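PDB 4GPV: putative cell adhesion protein, which probably serves as a FimA-like fimbrial subunit, a building block of a distinct type of pilus in a human gut bacterium, and is thought to act in cell adhesion. Local coordinates for residues Ala158-Ile163 / His291-Gly296; Asp181-Leu186 / Val245-Tyr250; Lys297-Thr302 / Val333-Trp338. One frame throughout, in Å; residues are numbered along the deposited sequence.

Contact 1: Ala158-Ile163 / His291-Gly296; sequences AKIQLI and HTIEPG
Ile293 reaches from the loop 291-296 to strand 158-163 and uses a different branch for each of its two partners there. Its CG2 lies 3.6 Å from Ala158 CB, while its CD1 meets Ile160 CD1 at 3.7 Å. The two isoleucines cross at about a right angle, and Ile160 CG1 comes within 4.2 Å of the same Ile293 CD1. With chi1 at -59°, Ile293 CG1 stands anti to the carbonyl carbon and CG2 anti to the backbone N; a chi2 of -64° then places CD1 near Ile160. Ala158 has a second, closer neighbour, because its CB sits only 3.2 Å from Glu294 O, a tight approach of a methyl group to a carbonyl oxygen.

A polar contact beyond the strand holds the loop as well: Glu294 turns its CB away from the strand, and its OE2 forms a salt bridge with Lys297 NZ. Gly296, with a positive phi of 72°, lies where the chain enters strand 297-306.

Ile293 also packs on Phe284 and Thr251, which extends the apolar patch. Strand 158-163 lies in the sheet between strand 247-251, bonded through Thr251 and Phe249, and strand 297-306, bonded through Lys297 and Tyr299, with the loop applied to the face that carries Ala158 and Ile160.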
loop_
_atom_site.group_PDB
_atom_site.type_symbol
_atom_site.label_atom_id
_atom_site.label_comp_id
_atom_site.label_asym_id
_atom_site.label_seq_id
_atom_site.Cartn_x
_atom_site.Cartn_y
_atom_site.Cartn_z
ATOM N N ALA A 158 -2.037 -1.019 -0.809
ATOM C CA ALA A 158 -1.988 -2.375 -1.327
ATOM C C ALA A 158 -0.998 -3.142 -0.457
ATOM O O ALA A 158 -0.127 -2.530 0.188
ATOM C CB ALA A 158 -1.530 -2.365 -2.798
ATOM N N LYS A 159 -1.072 -4.456 -0.471
ATOM C CA LYS A 159 -0.161 -5.295 0.281
ATOM C C LYS A 159 0.550 -6.231 -0.693
ATOM O O LYS A 159 -0.100 -6.786 -1.594
ATOM C CB LYS A 159 -0.970 -6.098 1.318
ATOM C CG LYS A 159 -0.132 -6.980 2.225
ATOM C CD LYS A 159 -1.022 -7.557 3.341
ATOM C CE LYS A 159 -1.400 -8.986 3.174
ATOM N NZ LYS A 159 -2.263 -9.451 4.301
ATOM N N ILE A 160 1.865 -6.405 -0.509
ATOM C CA ILE A 160 2.650 -7.319 -1.368
ATOM C C ILE A 160 3.312 -8.346 -0.460
ATOM O O ILE A 160 4.071 -7.946 0.411
ATOM C CB ILE A 160 3.696 -6.539 -2.217
ATOM C CG1 ILE A 160 2.999 -5.520 -3.155
ATOM C CG2 ILE A 160 4.583 -7.532 -3.043
ATOM C CD1 ILE A 160 3.977 -4.505 -3.774
ATOM N N GLN A 161 3.070 -9.654 -0.686
ATOM C CA GLN A 161 3.687 -10.723 0.105
ATOM C C GLN A 161 4.666 -11.477 -0.765
ATOM O O GLN A 161 4.370 -11.707 -1.936
ATOM C CB GLN A 161 2.622 -11.720 0.616
ATOM C CG GLN A 161 1.836 -11.182 1.799
ATOM C CD GLN A 161 0.688 -12.091 2.156
ATOM O OE1 GLN A 161 -0.345 -12.129 1.481
ATOM N NE2 GLN A 161 0.859 -12.849 3.217
ATOM N N LEU A 162 5.787 -11.941 -0.180
ATOM C CA LEU A 162 6.784 -12.702 -0.918
ATOM C C LEU A 162 6.932 -14.105 -0.355
ATOM O O LEU A 162 7.127 -14.273 0.854
ATOM C CB LEU A 162 8.145 -11.957 -0.879
ATOM C CG LEU A 162 9.340 -12.689 -1.459
ATOM C CD1 LEU A 162 9.151 -12.948 -2.966
ATOM C CD2 LEU A 162 10.643 -11.930 -1.184
ATOM N N ILE A 163 6.833 -15.108 -1.249
ATOM C CA ILE A 163 7.089 -16.533 -0.975
ATOM C C ILE A 163 8.329 -16.927 -1.792
ATOM O O ILE A 163 8.293 -16.816 -3.021
ATOM C CB ILE A 163 5.853 -17.423 -1.309
ATOM C CG1 ILE A 163 4.651 -17.069 -0.416
ATOM C CG2 ILE A 163 6.178 -18.922 -1.206
ATOM C CD1 ILE A 163 3.358 -17.672 -0.891
ATOM N N HIS A 291 0.345 -7.454 -13.754
ATOM C CA HIS A 291 -0.343 -6.658 -12.752
ATOM C C HIS A 291 0.432 -5.431 -12.431
ATOM O O HIS A 291 1.633 -5.517 -12.182
ATOM C CB HIS A 291 -0.554 -7.402 -11.402
ATOM C CG HIS A 291 -1.289 -8.696 -11.487
ATOM N ND1 HIS A 291 -2.654 -8.751 -11.385
ATOM C CD2 HIS A 291 -0.805 -9.947 -11.653
ATOM C CE1 HIS A 291 -2.966 -10.032 -11.492
ATOM N NE2 HIS A 291 -1.881 -10.785 -11.656
ATOM N N THR A 292 -0.266 -4.296 -12.332
ATOM C CA THR A 292 0.328 -3.093 -11.776
ATOM C C THR A 292 -0.198 -3.034 -10.335
ATOM O O THR A 292 -0.925 -3.950 -9.916
ATOM C CB THR A 292 0.072 -1.845 -12.627
ATOM O OG1 THR A 292 -1.338 -1.648 -12.725
ATOM C CG2 THR A 292 0.687 -1.956 -14.026
ATOM N N ILE A 293 0.145 -2.011 -9.556
ATOM C CA ILE A 293 -0.310 -2.017 -8.165
ATOM C C ILE A 293 -1.542 -1.157 -8.013
ATOM O O ILE A 293 -1.510 0.023 -8.334
ATOM C CB ILE A 293 0.815 -1.532 -7.204
ATOM C CG1 ILE A 293 2.089 -2.402 -7.285
ATOM C CG2 ILE A 293 0.314 -1.360 -5.769
ATOM C CD1 ILE A 293 1.925 -3.895 -6.847
ATOM N N GLU A 294 -2.609 -1.742 -7.444
ATOM C CA GLU A 294 -3.860 -1.037 -7.174
ATOM C C GLU A 294 -4.124 -0.971 -5.689
ATOM O O GLU A 294 -3.856 -1.959 -5.003
ATOM C CB GLU A 294 -5.044 -1.780 -7.801
ATOM C CG GLU A 294 -5.062 -1.886 -9.303
ATOM C CD GLU A 294 -6.353 -2.566 -9.697
ATOM O OE1 GLU A 294 -7.436 -1.964 -9.493
ATOM O OE2 GLU A 294 -6.291 -3.762 -10.053
ATOM N N PRO A 295 -4.731 0.119 -5.184
ATOM C CA PRO A 295 -5.110 0.149 -3.765
ATOM C C PRO A 295 -6.130 -0.928 -3.475
ATOM O O PRO A 295 -6.890 -1.295 -4.375
ATOM C CB PRO A 295 -5.780 1.526 -3.576
ATOM C CG PRO A 295 -5.675 2.216 -4.839
ATOM C CD PRO A 295 -5.131 1.353 -5.899
ATOM N N GLY A 296 -6.141 -1.447 -2.256
ATOM C CA GLY A 296 -7.148 -2.435 -1.873
ATOM C C GLY A 296 -6.958 -3.802 -2.498
ATOM O O GLY A 296 -7.907 -4.591 -2.549
#

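Contact 2: Asp181-Leu186 / Val245-Tyr250; sequences DAAVLL and VFNHFY
Strand 181-186, through Ala183 and Leu185, faces strand 247-250, through Asn247 and Phe249, the two axes running nearly parallel at 20° and coming no closer than 8.6 Å, a spacing for side chains rather than backbone bonds. The Phe249 ring lies between the strands, against Ala183 and Leu185. Leu185 CB lies over one of its faces, 4.1 Å from the ring centroid and offset toward the rim, in a CH-pi contact. The two side chains slide past each other in opposite directions, which brings Leu185 CD2 within 4.0 Å of Phe249 CB. At the ring edge, in its plane, Phe249 CZ is 3.4 Å from Ala183 O. An alanine in place of Phe249 would probably open a gap beneath Leu185 and strip Ala183 O of its aromatic neighbour. Ala183 CB sits at the edge of the Phe246 ring, 3.7 Å from CE2, and as close to Asn247 ND2, whose amide is hydrogen-bonded to Asp230 OD2. Leu263 adds to the layer by touching both Leu185 and Phe249. Because the strands belong to different sheets, this is the face-to-face packing of a beta sandwich, consistent with the transthyretin-like C-terminal domain of FimA-type subunits.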
loop_
_atom_site.group_PDB
_atom_site.type_symbol
_atom_site.label_atom_id
_atom_site.label_comp_id
_atom_site.label_asym_id
_atom_site.label_seq_id
_atom_site.Cartn_x
_atom_site.Cartn_y
_atom_site.Cartn_z
ATOM N N ASP A 181 20.966 -10.839 0.626
ATOM C CA ASP A 181 21.053 -9.793 1.640
ATOM C C ASP A 181 19.689 -9.316 2.121
ATOM O O ASP A 181 19.500 -9.118 3.327
ATOM C CB ASP A 181 21.884 -8.606 1.119
ATOM C CG ASP A 181 23.238 -9.009 0.566
ATOM O OD1 ASP A 181 23.982 -9.741 1.266
ATOM O OD2 ASP A 181 23.547 -8.622 -0.572
ATOM N N ALA A 182 18.750 -9.083 1.205
ATOM C CA ALA A 182 17.461 -8.547 1.617
ATOM C C ALA A 182 16.358 -8.767 0.599
ATOM O O ALA A 182 16.625 -8.967 -0.587
ATOM C CB ALA A 182 17.604 -7.039 1.845
ATOM N N ALA A 183 15.112 -8.741 1.075
ATOM C CA ALA A 183 13.943 -8.648 0.220
ATOM C C ALA A 183 13.652 -7.153 0.171
ATOM O O ALA A 183 13.543 -6.502 1.229
ATOM C CB ALA A 183 12.759 -9.433 0.803
ATOM N N VAL A 184 13.631 -6.583 -1.031
ATOM C CA VAL A 184 13.503 -5.123 -1.172
ATOM C C VAL A 184 12.322 -4.729 -2.068
ATOM O O VAL A 184 11.953 -5.471 -2.959
ATOM C CB VAL A 184 14.827 -4.476 -1.704
ATOM C CG1 VAL A 184 16.008 -4.675 -0.741
ATOM C CG2 VAL A 184 15.177 -4.964 -3.120
ATOM N N LEU A 185 11.738 -3.566 -1.797
ATOM C CA LEU A 185 10.704 -3.008 -2.640
ATOM C C LEU A 185 11.307 -1.793 -3.272
ATOM O O LEU A 185 11.763 -0.899 -2.568
ATOM C CB LEU A 185 9.390 -2.685 -1.884
ATOM C CG LEU A 185 8.174 -2.443 -2.797
ATOM C CD1 LEU A 185 7.777 -3.746 -3.580
ATOM C CD2 LEU A 185 6.965 -1.943 -1.964
ATOM N N LEU A 186 11.295 -1.743 -4.593
ATOM C CA LEU A 186 11.859 -0.606 -5.314
ATOM C C LEU A 186 10.738 0.198 -5.898
ATOM O O LEU A 186 9.787 -0.380 -6.460
ATOM C CB LEU A 186 12.852 -1.073 -6.422
ATOM C CG LEU A 186 13.879 -2.157 -6.043
ATOM C CD1 LEU A 186 14.785 -2.503 -7.281
ATOM C CD2 LEU A 186 14.735 -1.712 -4.833
ATOM N N VAL A 245 5.244 -17.507 3.805
ATOM C CA VAL A 245 5.539 -16.138 3.389
ATOM C C VAL A 245 6.782 -15.642 4.146
ATOM O O VAL A 245 6.855 -15.765 5.378
ATOM C CB VAL A 245 4.290 -15.237 3.634
ATOM C CG1 VAL A 245 4.614 -13.747 3.480
ATOM C CG2 VAL A 245 3.122 -15.638 2.731
ATOM N N PHE A 246 7.737 -15.052 3.419
ATOM C CA PHE A 246 8.946 -14.511 4.042
ATOM C C PHE A 246 8.680 -13.137 4.675
ATOM O O PHE A 246 9.145 -12.856 5.784
ATOM C CB PHE A 246 10.087 -14.384 3.011
ATOM C CG PHE A 246 11.292 -13.663 3.583
ATOM C CD1 PHE A 246 12.083 -14.262 4.572
ATOM C CD2 PHE A 246 11.618 -12.376 3.169
ATOM C CE1 PHE A 246 13.185 -13.587 5.119
ATOM C CE2 PHE A 246 12.701 -11.689 3.751
ATOM C CZ PHE A 246 13.476 -12.304 4.717
ATOM N N ASN A 247 8.018 -12.248 3.921
ATOM C CA ASN A 247 7.707 -10.903 4.428
ATOM C C ASN A 247 6.572 -10.305 3.606
ATOM O O ASN A 247 6.126 -10.894 2.612
ATOM C CB ASN A 247 8.963 -9.994 4.383
ATOM C CG ASN A 247 9.362 -9.497 2.988
ATOM O OD1 ASN A 247 9.129 -10.145 1.966
ATOM N ND2 ASN A 247 9.926 -8.306 2.913
ATOM N N HIS A 248 6.171 -9.092 3.973
ATOM C CA HIS A 248 5.202 -8.349 3.200
ATOM C C HIS A 248 5.551 -6.866 3.305
ATOM O O HIS A 248 6.222 -6.460 4.260
ATOM C CB HIS A 248 3.770 -8.633 3.688
ATOM C CG HIS A 248 3.475 -8.128 5.056
ATOM N ND1 HIS A 248 3.745 -8.886 6.167
ATOM C CD2 HIS A 248 2.961 -6.935 5.446
ATOM C CE1 HIS A 248 3.395 -8.143 7.205
ATOM N NE2 HIS A 248 2.919 -6.956 6.816
ATOM N N PHE A 249 5.107 -6.091 2.318
ATOM C CA PHE A 249 5.243 -4.634 2.313
ATOM C C PHE A 249 3.899 -4.017 2.042
ATOM O O PHE A 249 3.086 -4.601 1.320
ATOM C CB PHE A 249 6.231 -4.168 1.217
ATOM C CG PHE A 249 7.674 -4.557 1.407
ATOM C CD1 PHE A 249 8.435 -4.005 2.440
ATOM C CD2 PHE A 249 8.306 -5.396 0.500
ATOM C CE1 PHE A 249 9.780 -4.347 2.594
ATOM C CE2 PHE A 249 9.658 -5.707 0.631
ATOM C CZ PHE A 249 10.388 -5.188 1.676
ATOM N N TYR A 250 3.658 -2.839 2.606
ATOM C CA TYR A 250 2.493 -2.028 2.253
ATOM C C TYR A 250 2.980 -0.972 1.304
ATOM O O TYR A 250 4.064 -0.407 1.522
ATOM C CB TYR A 250 1.855 -1.348 3.491
ATOM C CG TYR A 250 1.436 -2.348 4.528
ATOM C CD1 TYR A 250 0.408 -3.260 4.277
ATOM C CD2 TYR A 250 2.077 -2.406 5.758
ATOM C CE1 TYR A 250 0.046 -4.216 5.228
ATOM C CE2 TYR A 250 1.695 -3.324 6.732
ATOM C CZ TYR A 250 0.692 -4.235 6.458
ATOM O OH TYR A 250 0.368 -5.153 7.420
#

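Contact 3: Lys297-Thr302 / Val333-Trp338; sequences KSYTVT and VTAAQW
Tyr299 and Ala335 meet through the tyrosine ring: chi1 -59° sets its CG beside the backbone N, and the ring, leaning toward Ala335, brings CE2 to 3.6 Å from Ala335 CB. Trp338 does the reverse: its CG is anti to the backbone N (chi1 -169°), and the far end of the indole leads away, while Trp338 CB packs 3.6 Å from Lys297 C and CG stays near Ser298 CB. Each of these rings has its polar end tied elsewhere, Tyr299 OH to the backbone N of Glu294 and Trp338 NE1 to Glu43 OE1, and the indole also stacks on Phe155.

The backbones pair antiparallel, with their axes at 149°. Ser298 and Ala336 exchange two hydrogen bonds, the shorter running from Ser298 N to Ala336 O at 2.8 Å, and Thr300 and Thr334 exchange two more, with Thr300 N to Thr334 O at 2.9 Å. The pairs Lys297-Gln337, Tyr299-Ala335 and Val301-Val333 are non-hydrogen-bonded. Strand 297-306 therefore has an antiparallel neighbour here and a parallel one, strand 146-169, along its other edge, which makes the sheet mixed at this point.

On the face carrying Tyr299, Val301 and Val333 lie side by side pointing the same way, with their CG2 atoms 4.2 Å apart. On the other face Thr334 OG1 comes 3.8 Å from Thr300 CB, and Ser298 OG is hydrogen-bonded to Asp41 OD2. Toward the Trp338 end, Lys297 and Gln337 start out diverging, yet their chains bend and run alongside each other, bringing Lys297 CE to 3.4 Å from Gln337 OE1, with the lysine NZ engaged by Glu294.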
loop_
_atom_site.group_PDB
_atom_site.type_symbol
_atom_site.label_atom_id
_atom_site.label_comp_id
_atom_site.label_asym_id
_atom_site.label_seq_id
_atom_site.Cartn_x
_atom_site.Cartn_y
_atom_site.Cartn_z
ATOM N N LYS A 297 -5.753 -4.084 -2.997
ATOM C CA LYS A 297 -5.437 -5.422 -3.534
ATOM C C LYS A 297 -4.282 -5.992 -2.745
ATOM O O LYS A 297 -3.420 -5.252 -2.249
ATOM C CB LYS A 297 -5.090 -5.354 -5.037
ATOM C CG LYS A 297 -6.276 -4.907 -5.900
ATOM C CD LYS A 297 -6.819 -6.015 -6.775
ATOM C CE LYS A 297 -8.019 -5.524 -7.560
ATOM N NZ LYS A 297 -7.940 -5.880 -9.001
ATOM N N SER A 298 -4.245 -7.317 -2.659
ATOM C CA SER A 298 -3.244 -8.057 -1.924
ATOM C C SER A 298 -2.539 -8.976 -2.928
ATOM O O SER A 298 -3.180 -9.840 -3.507
ATOM C CB SER A 298 -3.929 -8.843 -0.800
ATOM O OG SER A 298 -3.025 -9.726 -0.145
ATOM N N TYR A 299 -1.238 -8.742 -3.177
ATOM C CA TYR A 299 -0.486 -9.497 -4.183
ATOM C C TYR A 299 0.378 -10.525 -3.518
ATOM O O TYR A 299 1.104 -10.210 -2.572
ATOM C CB TYR A 299 0.424 -8.548 -5.023
ATOM C CG TYR A 299 -0.382 -7.478 -5.731
ATOM C CD1 TYR A 299 -0.723 -6.294 -5.083
ATOM C CD2 TYR A 299 -0.899 -7.696 -7.006
ATOM C CE1 TYR A 299 -1.518 -5.333 -5.701
ATOM C CE2 TYR A 299 -1.691 -6.730 -7.640
ATOM C CZ TYR A 299 -2.002 -5.553 -6.974
ATOM O OH TYR A 299 -2.832 -4.607 -7.518
ATOM N N THR A 300 0.345 -11.720 -4.048
ATOM C CA THR A 300 1.200 -12.803 -3.560
ATOM C C THR A 300 2.204 -13.110 -4.673
ATOM O O THR A 300 1.817 -13.425 -5.812
ATOM C CB THR A 300 0.400 -14.018 -3.124
ATOM O OG1 THR A 300 -0.456 -13.662 -2.031
ATOM C CG2 THR A 300 1.314 -15.176 -2.714
ATOM N N VAL A 301 3.494 -12.933 -4.363
ATOM C CA VAL A 301 4.547 -13.174 -5.333
ATOM C C VAL A 301 5.304 -14.404 -4.903
ATOM O O VAL A 301 5.877 -14.368 -3.817
ATOM C CB VAL A 301 5.507 -11.971 -5.433
ATOM C CG1 VAL A 301 6.653 -12.249 -6.420
ATOM C CG2 VAL A 301 4.765 -10.674 -5.782
ATOM N N THR A 302 5.294 -15.478 -5.730
ATOM C CA THR A 302 6.091 -16.692 -5.448
ATOM C C THR A 302 7.265 -16.694 -6.399
ATOM O O THR A 302 7.082 -16.649 -7.611
ATOM C CB THR A 302 5.247 -17.965 -5.561
ATOM O OG1 THR A 302 4.022 -17.780 -4.863
ATOM C CG2 THR A 302 5.983 -19.215 -5.050
ATOM N N VAL A 333 2.557 -14.294 -9.971
ATOM C CA VAL A 333 1.975 -13.156 -9.235
ATOM C C VAL A 333 0.484 -13.324 -9.281
ATOM O O VAL A 333 -0.089 -13.440 -10.378
ATOM C CB VAL A 333 2.388 -11.745 -9.727
ATOM C CG1 VAL A 333 1.763 -10.637 -8.854
ATOM C CG2 VAL A 333 3.896 -11.594 -9.780
ATOM N N THR A 334 -0.138 -13.375 -8.112
ATOM C CA THR A 334 -1.592 -13.434 -8.057
ATOM C C THR A 334 -2.078 -12.228 -7.272
ATOM O O THR A 334 -1.364 -11.726 -6.384
ATOM C CB THR A 334 -2.142 -14.751 -7.519
ATOM O OG1 THR A 334 -1.714 -14.928 -6.177
ATOM C CG2 THR A 334 -1.801 -15.957 -8.411
ATOM N N ALA A 335 -3.264 -11.742 -7.625
ATOM C CA ALA A 335 -3.847 -10.586 -6.967
ATOM C C ALA A 335 -5.169 -10.992 -6.368
ATOM O O ALA A 335 -5.948 -11.663 -7.033
ATOM C CB ALA A 335 -4.053 -9.457 -7.956
ATOM N N ALA A 336 -5.425 -10.594 -5.128
ATOM C CA ALA A 336 -6.698 -10.857 -4.483
ATOM C C ALA A 336 -7.259 -9.546 -3.962
ATOM O O ALA A 336 -6.504 -8.568 -3.776
ATOM C CB ALA A 336 -6.522 -11.852 -3.336
ATOM N N GLN A 337 -8.575 -9.486 -3.794
ATOM C CA GLN A 337 -9.161 -8.306 -3.181
ATOM C C GLN A 337 -8.689 -8.264 -1.735
ATOM O O GLN A 337 -8.761 -9.296 -1.050
ATOM C CB GLN A 337 -10.703 -8.368 -3.243
ATOM C CG GLN A 337 -11.270 -8.297 -4.665
ATOM C CD GLN A 337 -11.009 -7.012 -5.439
ATOM O OE1 GLN A 337 -10.917 -7.029 -6.665
ATOM N NE2 GLN A 337 -10.924 -5.865 -4.774
ATOM N N TRP A 338 -8.169 -7.118 -1.280
ATOM C CA TRP A 338 -7.742 -6.960 0.110
ATOM C C TRP A 338 -8.921 -6.326 0.841
ATOM O O TRP A 338 -9.234 -5.167 0.620
ATOM C CB TRP A 338 -6.457 -6.113 0.183
ATOM C CG TRP A 338 -5.788 -6.102 1.529
ATOM C CD1 TRP A 338 -5.811 -7.092 2.474
ATOM C CD2 TRP A 338 -4.840 -5.131 1.988
ATOM N NE1 TRP A 338 -5.046 -6.726 3.556
ATOM C CE2 TRP A 338 -4.414 -5.541 3.276
ATOM C CE3 TRP A 338 -4.385 -3.896 1.482
ATOM C CZ2 TRP A 338 -3.521 -4.782 4.050
ATOM C CZ3 TRP A 338 -3.511 -3.134 2.262
ATOM C CH2 TRP A 338 -3.063 -3.597 3.511
#

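Overall arrangement
Contacts 1 and 3 lie close together, their centres about 5 Å apart, where the loop of contact 1 runs on into strand 297-306 of contact 3. Contact 2 is the most buried: it joins two different sheets by packing, with Phe249 lying against backbone as well as side chains, whereas contact 3 joins adjacent strands of one sheet by backbone bonds and reaches solvent at Thr334 and Gln337. Contact 1 falls between them, a partly buried apolar patch where a loop closes onto the sheet. Its strand 158-163 is the shared neighbour, bordered by strand 247-251 of contact 2 and strand 297-306 of contact 3, and Tyr250 packs on Trp338 between contacts 2 and 3.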